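NTP pyrophosphohydrolase MazG-like domain-containing protein (Vibrio sp. DAT722, PDB 2Q73) probably hydrolyses nucleoside triphosphates to monophosphates and pyrophosphate, as a magnesium-binding, house-cleaning enzyme of the MazG family. Local coordinates at the interface of chains A and B. Numbering follows the deposited sequence. Chains: chain A/B, Hypothetical protein.

Contact 1: the interface of chains A and B. Residues chain A 51, 56-57, 60-61; chain B 80-81, 84.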
loop_
_atom_site.group_PDB
_atom_site.type_symbol
_atom_site.label_atom_id
_atom_site.label_comp_id
_atom_site.label_asym_id
_atom_site.label_seq_id
_atom_site.Cartn_x
_atom_site.Cartn_y
_atom_site.Cartn_z
ATOM N N LEU A 51 -11.200 -18.581 -8.581
ATOM C CA LEU A 51 -10.269 -18.184 -7.525
ATOM C C LEU A 51 -9.265 -17.104 -7.943
ATOM O O LEU A 51 -9.041 -16.154 -7.207
ATOM C CB LEU A 51 -9.529 -19.413 -6.971
ATOM C CG LEU A 51 -8.575 -19.156 -5.794
ATOM C CD1 LEU A 51 -9.292 -18.579 -4.587
ATOM C CD2 LEU A 51 -7.846 -20.473 -5.442
ATOM N N ALA A 56 -11.351 -12.976 -2.485
ATOM C CA ALA A 56 -10.969 -14.090 -1.599
ATOM C C ALA A 56 -9.483 -14.450 -1.711
ATOM O O ALA A 56 -8.780 -14.538 -0.685
ATOM C CB ALA A 56 -11.864 -15.349 -1.848
ATOM N N GLU A 57 -9.002 -14.660 -2.939
ATOM C CA GLU A 57 -7.586 -14.987 -3.142
ATOM C C GLU A 57 -6.674 -13.900 -2.612
ATOM O O GLU A 57 -5.687 -14.200 -1.935
ATOM C CB GLU A 57 -7.257 -15.246 -4.607
ATOM C CG GLU A 57 -5.769 -15.436 -4.854
ATOM C CD GLU A 57 -5.466 -15.939 -6.231
ATOM O OE1 GLU A 57 -5.332 -15.100 -7.158
ATOM O OE2 GLU A 57 -5.359 -17.176 -6.384
ATOM N N TYR A 60 -6.592 -13.760 1.199
ATOM C CA TYR A 60 -5.739 -14.871 1.627
ATOM C C TYR A 60 -4.241 -14.572 1.396
ATOM O O TYR A 60 -3.382 -14.833 2.263
ATOM C CB TYR A 60 -6.121 -16.222 0.953
ATOM C CG TYR A 60 -5.191 -17.292 1.466
ATOM C CD1 TYR A 60 -5.446 -17.949 2.671
ATOM C CD2 TYR A 60 -4.003 -17.582 0.797
ATOM C CE1 TYR A 60 -4.535 -18.893 3.169
ATOM C CE2 TYR A 60 -3.095 -18.500 1.280
ATOM C CZ TYR A 60 -3.363 -19.154 2.458
ATOM O OH TYR A 60 -2.441 -20.074 2.915
ATOM N N ASP A 61 -3.915 -14.032 0.228
ATOM C CA ASP A 61 -2.509 -13.719 -0.069
ATOM C C ASP A 61 -1.941 -12.632 0.865
ATOM O O ASP A 61 -0.780 -12.727 1.273
ATOM C CB ASP A 61 -2.355 -13.289 -1.535
ATOM C CG ASP A 61 -2.660 -14.410 -2.530
ATOM O OD1 ASP A 61 -2.838 -15.602 -2.160
ATOM O OD2 ASP A 61 -2.729 -14.081 -3.729
ATOM N N THR B 80 -11.071 -20.701 1.456
ATOM C CA THR B 80 -10.066 -20.130 0.549
ATOM C C THR B 80 -8.686 -20.771 0.736
ATOM O O THR B 80 -8.068 -21.204 -0.237
ATOM C CB THR B 80 -10.039 -18.580 0.652
ATOM O OG1 THR B 80 -11.361 -18.092 0.387
ATOM C CG2 THR B 80 -9.076 -17.985 -0.347
ATOM N N HIS B 81 -8.231 -20.843 1.987
ATOM C CA HIS B 81 -7.028 -21.598 2.363
ATOM C C HIS B 81 -7.054 -23.033 1.813
ATOM O O HIS B 81 -6.093 -23.496 1.204
ATOM C CB HIS B 81 -6.870 -21.590 3.886
ATOM C CG HIS B 81 -5.759 -22.459 4.386
ATOM N ND1 HIS B 81 -4.447 -22.269 4.019
ATOM C CD2 HIS B 81 -5.765 -23.519 5.225
ATOM C CE1 HIS B 81 -3.686 -23.173 4.606
ATOM N NE2 HIS B 81 -4.462 -23.948 5.343
ATOM N N LYS B 84 -6.462 -22.944 -1.917
ATOM C CA LYS B 84 -5.062 -22.603 -2.156
ATOM C C LYS B 84 -4.139 -23.794 -1.916
ATOM O O LYS B 84 -3.150 -23.982 -2.634
ATOM C CB LYS B 84 -4.667 -21.433 -1.272
ATOM C CG LYS B 84 -5.348 -20.120 -1.672
ATOM C CD LYS B 84 -4.752 -19.508 -2.937
ATOM C CE LYS B 84 -3.462 -18.768 -2.634
ATOM N NZ LYS B 84 -2.713 -18.415 -3.867
HETATM O O HOH W 1 -2.467 -15.867 -5.686
#

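Contact 2: the interface of chains A and B. Residues chain A 24, 27-28, 31, 62, 66, 69; chain B 31, 34, 38, 59, 62.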
loop_
_atom_site.group_PDB
_atom_site.type_symbol
_atom_site.label_atom_id
_atom_site.label_comp_id
_atom_site.label_asym_id
_atom_site.label_seq_id
_atom_site.Cartn_x
_atom_site.Cartn_y
_atom_site.Cartn_z
ATOM N N PHE A 24 8.298 -8.195 2.835
ATOM C CA PHE A 24 7.635 -6.881 2.887
ATOM C C PHE A 24 7.182 -6.446 1.480
ATOM O O PHE A 24 6.032 -6.039 1.305
ATOM C CB PHE A 24 8.528 -5.812 3.534
ATOM C CG PHE A 24 7.838 -4.466 3.668
ATOM C CD1 PHE A 24 6.780 -4.303 4.575
ATOM C CD2 PHE A 24 8.236 -3.380 2.885
ATOM C CE1 PHE A 24 6.112 -3.039 4.686
ATOM C CE2 PHE A 24 7.582 -2.128 3.003
ATOM C CZ PHE A 24 6.518 -1.971 3.910
ATOM N N LEU A 27 4.157 -8.398 0.545
ATOM C CA LEU A 27 2.955 -7.925 1.223
ATOM C C LEU A 27 2.330 -6.771 0.439
ATOM O O LEU A 27 1.105 -6.761 0.220
ATOM C CB LEU A 27 3.251 -7.454 2.678
ATOM C CG LEU A 27 2.022 -6.856 3.392
ATOM C CD1 LEU A 27 1.012 -7.936 3.750
ATOM C CD2 LEU A 27 2.451 -6.102 4.668
ATOM N N ILE A 28 3.158 -5.793 0.062
ATOM C CA ILE A 28 2.672 -4.555 -0.625
ATOM C C ILE A 28 2.141 -4.962 -2.024
ATOM O O ILE A 28 1.110 -4.452 -2.472
ATOM C CB ILE A 28 3.787 -3.489 -0.720
ATOM C CG1 ILE A 28 4.354 -3.146 0.667
ATOM C CG2 ILE A 28 3.299 -2.211 -1.483
ATOM C CD1 ILE A 28 3.247 -2.721 1.696
ATOM N N VAL A 31 -1.298 -6.421 -1.443
ATOM C CA VAL A 31 -2.228 -5.341 -1.095
ATOM C C VAL A 31 -2.664 -4.615 -2.384
ATOM O O VAL A 31 -3.843 -4.288 -2.543
ATOM C CB VAL A 31 -1.607 -4.359 -0.078
ATOM C CG1 VAL A 31 -2.465 -3.073 0.098
ATOM C CG2 VAL A 31 -1.490 -5.064 1.308
ATOM N N VAL A 62 -2.743 -11.606 1.208
ATOM C CA VAL A 62 -2.307 -10.633 2.201
ATOM C C VAL A 62 -2.089 -11.331 3.553
ATOM O O VAL A 62 -1.046 -11.134 4.200
ATOM C CB VAL A 62 -3.256 -9.396 2.293
ATOM C CG1 VAL A 62 -2.836 -8.498 3.403
ATOM C CG2 VAL A 62 -3.242 -8.654 0.933
ATOM N N VAL A 66 1.228 -11.483 5.986
ATOM C CA VAL A 66 1.165 -11.080 7.388
ATOM C C VAL A 66 1.728 -12.202 8.292
ATOM O O VAL A 66 2.575 -11.946 9.149
ATOM C CB VAL A 66 -0.289 -10.720 7.825
ATOM C CG1 VAL A 66 -0.376 -10.630 9.321
ATOM C CG2 VAL A 66 -0.678 -9.365 7.211
ATOM N N LEU A 69 5.562 -12.636 7.606
ATOM C CA LEU A 69 6.275 -11.548 8.285
ATOM C C LEU A 69 6.296 -11.726 9.809
ATOM O O LEU A 69 7.307 -11.429 10.438
ATOM C CB LEU A 69 5.650 -10.199 7.930
ATOM C CG LEU A 69 6.025 -9.649 6.553
ATOM C CD1 LEU A 69 4.997 -8.584 6.191
ATOM C CD2 LEU A 69 7.444 -9.023 6.574
ATOM N N VAL B 31 -1.165 -0.826 7.187
ATOM C CA VAL B 31 0.024 -1.180 6.363
ATOM C C VAL B 31 1.076 -0.062 6.488
ATOM O O VAL B 31 2.271 -0.338 6.637
ATOM C CB VAL B 31 -0.374 -1.492 4.894
ATOM C CG1 VAL B 31 0.873 -1.725 3.962
ATOM C CG2 VAL B 31 -1.255 -2.748 4.831
ATOM N N LEU B 34 2.571 -0.395 9.866
ATOM C CA LEU B 34 3.440 -1.593 9.816
ATOM C C LEU B 34 4.806 -1.251 9.189
ATOM O O LEU B 34 5.850 -1.656 9.717
ATOM C CB LEU B 34 2.752 -2.746 9.059
ATOM C CG LEU B 34 3.636 -3.975 8.794
ATOM C CD1 LEU B 34 4.050 -4.629 10.113
ATOM C CD2 LEU B 34 2.899 -4.957 7.882
ATOM N N ILE B 38 8.451 -1.729 11.061
ATOM C CA ILE B 38 9.508 -2.587 10.493
ATOM C C ILE B 38 10.758 -1.741 10.224
ATOM O O ILE B 38 11.900 -2.151 10.559
ATOM C CB ILE B 38 9.033 -3.297 9.201
ATOM C CG1 ILE B 38 7.971 -4.360 9.546
ATOM C CG2 ILE B 38 10.230 -3.949 8.471
ATOM C CD1 ILE B 38 7.220 -4.946 8.316
ATOM N N LEU B 59 1.117 -5.883 12.610
ATOM C CA LEU B 59 0.741 -7.112 11.874
ATOM C C LEU B 59 -0.643 -7.599 12.313
ATOM O O LEU B 59 -1.481 -7.962 11.464
ATOM C CB LEU B 59 1.745 -8.249 12.103
ATOM C CG LEU B 59 3.102 -8.042 11.438
ATOM C CD1 LEU B 59 4.071 -9.116 11.931
ATOM C CD2 LEU B 59 2.971 -8.021 9.899
ATOM N N VAL B 62 -3.236 -5.205 10.691
ATOM C CA VAL B 62 -3.457 -5.522 9.279
ATOM C C VAL B 62 -4.383 -6.753 9.159
ATOM O O VAL B 62 -5.340 -6.737 8.378
ATOM C CB VAL B 62 -2.142 -5.769 8.537
ATOM C CG1 VAL B 62 -2.437 -6.229 7.136
ATOM C CG2 VAL B 62 -1.336 -4.434 8.447
#

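Contact 3: the interface of chains A and B. Residues chain A 3, 63, 66, 77; chain B 60, 63.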
loop_
_atom_site.group_PDB
_atom_site.type_symbol
_atom_site.label_atom_id
_atom_site.label_comp_id
_atom_site.label_asym_id
_atom_site.label_seq_id
_atom_site.Cartn_x
_atom_site.Cartn_y
_atom_site.Cartn_z
ATOM N N LEU A 3 -5.227 -19.675 13.984
ATOM C CA LEU A 3 -4.233 -18.681 13.571
ATOM C C LEU A 3 -2.786 -19.138 13.828
ATOM O O LEU A 3 -1.917 -19.017 12.947
ATOM C CB LEU A 3 -4.518 -17.353 14.272
ATOM C CG LEU A 3 -3.643 -16.156 13.900
ATOM C CD1 LEU A 3 -3.718 -15.869 12.409
ATOM C CD2 LEU A 3 -4.091 -14.961 14.717
ATOM N N LEU A 63 -3.052 -12.145 3.961
ATOM C CA LEU A 63 -2.963 -12.942 5.192
ATOM C C LEU A 63 -1.699 -13.804 5.249
ATOM O O LEU A 63 -1.038 -13.891 6.302
ATOM C CB LEU A 63 -4.225 -13.827 5.316
ATOM C CG LEU A 63 -4.253 -14.899 6.411
ATOM C CD1 LEU A 63 -4.126 -14.209 7.767
ATOM C CD2 LEU A 63 -5.517 -15.718 6.303
ATOM N N VAL A 66 1.228 -11.483 5.986
ATOM C CA VAL A 66 1.165 -11.080 7.388
ATOM C C VAL A 66 1.728 -12.202 8.292
ATOM O O VAL A 66 2.575 -11.946 9.149
ATOM C CB VAL A 66 -0.289 -10.720 7.825
ATOM C CG1 VAL A 66 -0.376 -10.630 9.321
ATOM C CG2 VAL A 66 -0.678 -9.365 7.211
ATOM N N LEU A 77 1.208 -14.211 16.634
ATOM C CA LEU A 77 -0.022 -13.469 16.327
ATOM C C LEU A 77 -1.161 -13.780 17.284
ATOM O O LEU A 77 -1.910 -12.887 17.695
ATOM C CB LEU A 77 -0.471 -13.687 14.873
ATOM C CG LEU A 77 0.381 -13.072 13.761
ATOM C CD1 LEU A 77 -0.081 -13.629 12.431
ATOM C CD2 LEU A 77 0.298 -11.535 13.740
ATOM N N TYR B 60 -0.900 -7.576 13.615
ATOM C CA TYR B 60 -2.233 -7.941 14.087
ATOM C C TYR B 60 -3.285 -6.986 13.492
ATOM O O TYR B 60 -4.377 -7.416 13.081
ATOM C CB TYR B 60 -2.337 -7.954 15.627
ATOM C CG TYR B 60 -3.773 -8.241 15.993
ATOM C CD1 TYR B 60 -4.253 -9.544 15.978
ATOM C CD2 TYR B 60 -4.677 -7.203 16.231
ATOM C CE1 TYR B 60 -5.596 -9.823 16.246
ATOM C CE2 TYR B 60 -6.033 -7.471 16.490
ATOM C CZ TYR B 60 -6.474 -8.774 16.485
ATOM O OH TYR B 60 -7.797 -9.050 16.765
ATOM N N LEU B 63 -4.081 -7.797 9.937
ATOM C CA LEU B 63 -4.875 -9.023 9.987
ATOM C C LEU B 63 -6.336 -8.724 10.311
ATOM O O LEU B 63 -7.236 -9.288 9.674
ATOM C CB LEU B 63 -4.315 -9.996 11.052
ATOM C CG LEU B 63 -5.150 -11.222 11.422
ATOM C CD1 LEU B 63 -5.280 -12.101 10.200
ATOM C CD2 LEU B 63 -4.516 -11.980 12.575
#

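Contact 1: the interface of chains A and B
B:Lys84, from helix 77-90, reaches across to the metal-binding end of helix 55-72 of chain A, where A:Asp61 is a magnesium ligand of the MazG acidic motif. Its ammonium NZ forms a salt bridge, with a weak hydrogen bond, to carboxylate OD1 of A:Asp61 at 3.3 Å. A looser salt bridge joins NZ to OE2 of A:Glu57 at 3.9 Å, and both acids meet the lysine at about a right angle. Water 1 links NZ to the other carboxylate oxygen, lying 2.7 Å from OD2 of A:Asp61. Bends in the lysine at chi2 (-75°) and chi3 (-80°) fold its stem over one face of the A:Tyr60 ring near the CD2/CE2 edge, CE 3.7 Å from CD2. Over the same face, toward the opposite edge, CB of B:His81 rests 3.6 Å from CE1 of A:Tyr60. Imidazole ND1 of B:His81 donates a bent hydrogen bond (146° at H) to the phenol OH of A:Tyr60 at 3.2 Å, the oxygen lying close to the imidazole plane. Further out, methyl CG2 of B:Thr80 packs 3.7 Å from CB of A:Tyr60, supporting the base of the ring. CD2 of A:Leu51 borders the lysine CD. Within chain A, OD1 of A:Asp61 lies in plane at the edge of the tyrosine ring.

Contact 2: the interface of chains A and B
The backbone carbonyl oxygen of B:Leu59 is met by methyl CG1 of A:Val66 at 3.6 Å, a van der Waals contact in a mainly apolar helix-helix interface. The other methyl of A:Val66, CG2, packs obliquely against CG1 of B:Val62, also at 3.6 Å, so the two branches of one valine touch successive turns of helix 55-72 of chain B. CD2 of B:Leu59 continues the layer, lying 4.0 Å from CB of A:Leu69.

Helix 20-39 of chain A and helix 16-39 of chain B supply the other half of the patch. A:Leu27 and B:Leu34 extend toward each other tip to tip, their CD2 methyls 3.4 Å apart, a tight fit. Both leucines hold CG opposite the backbone N (chi1 176° and 173°), which directs the two branched ends to the same point. Equally close, CD1 of A:Ile28 presses on CG1 of B:Val31 at 3.4 Å, the two side chains slanting past one another. At the outer end, CD1 of B:Ile38 rests 3.8 Å from CD1 of the A:Phe24 ring. One face of that ring is backed within its own chain by CG1 of A:Ile28, offset toward the rim. This close methyl packing probably helps hold two MazG helical subunits together as a dimer.

Contact 3: the interface of chains A and B
Helix 55-72, which carries part of the metal-binding acidic motif of the MazG fold, meets its counterpart from the other chain through Leu63 of each copy. The side chains of A:Leu63 and B:Leu63 slant across one another, bringing their CD1 methyls to 3.4 Å, a tight carbon contact. Because the same residue approaches from both subunits, the meeting point must lie near the two-fold axis relating the chains. In each leucine CG stands opposite the backbone N (chi1 171° in A:Leu63 and 169° in B:Leu63), turning the branched end away from its own helix and toward the partner.

The second branch of B:Leu63 is used differently. Its CD2 points to A:Leu3, at the start of helix 3-13, and the two side chains extend tip to tip. CD2 of A:Leu3 is 3.7 Å from CD2 of B:Leu63, while CD1 of A:Leu3 lies 4.0 Å from the same methyl. The fork of A:Leu3 thus receives that methyl with both prongs. B:Leu63 has 78 Å² of its surface hidden by chain A.

Looser contacts flank the pair. CG1 of A:Val66 lies 4.3 Å from CB of B:Leu63. A:Leu77, the first residue of helix 77-88, sends CD2 toward the backbone of B:Tyr60, reaching 4.1 Å from its N. In this patch that main-chain N is the nearest approach to the tyrosine.

Contacts 2 and 3 are neighbours, their C-alpha centres about 9 Å apart, and they share A:Val66; the C-alpha centre of contact 1 is about 16 Å from that of contact 2 and about 14 Å from that of contact 3. Helix 55-72 of chain A runs through all three, and that of chain B joins contacts 2 and 3, so it provides apolar packing and, at contact 1, a magnesium ligand. Each contact has a twin with the chains exchanged, so pairing could help shape both metal sites. The deposited assembly holds four copies, so this dimer may build a tetramer.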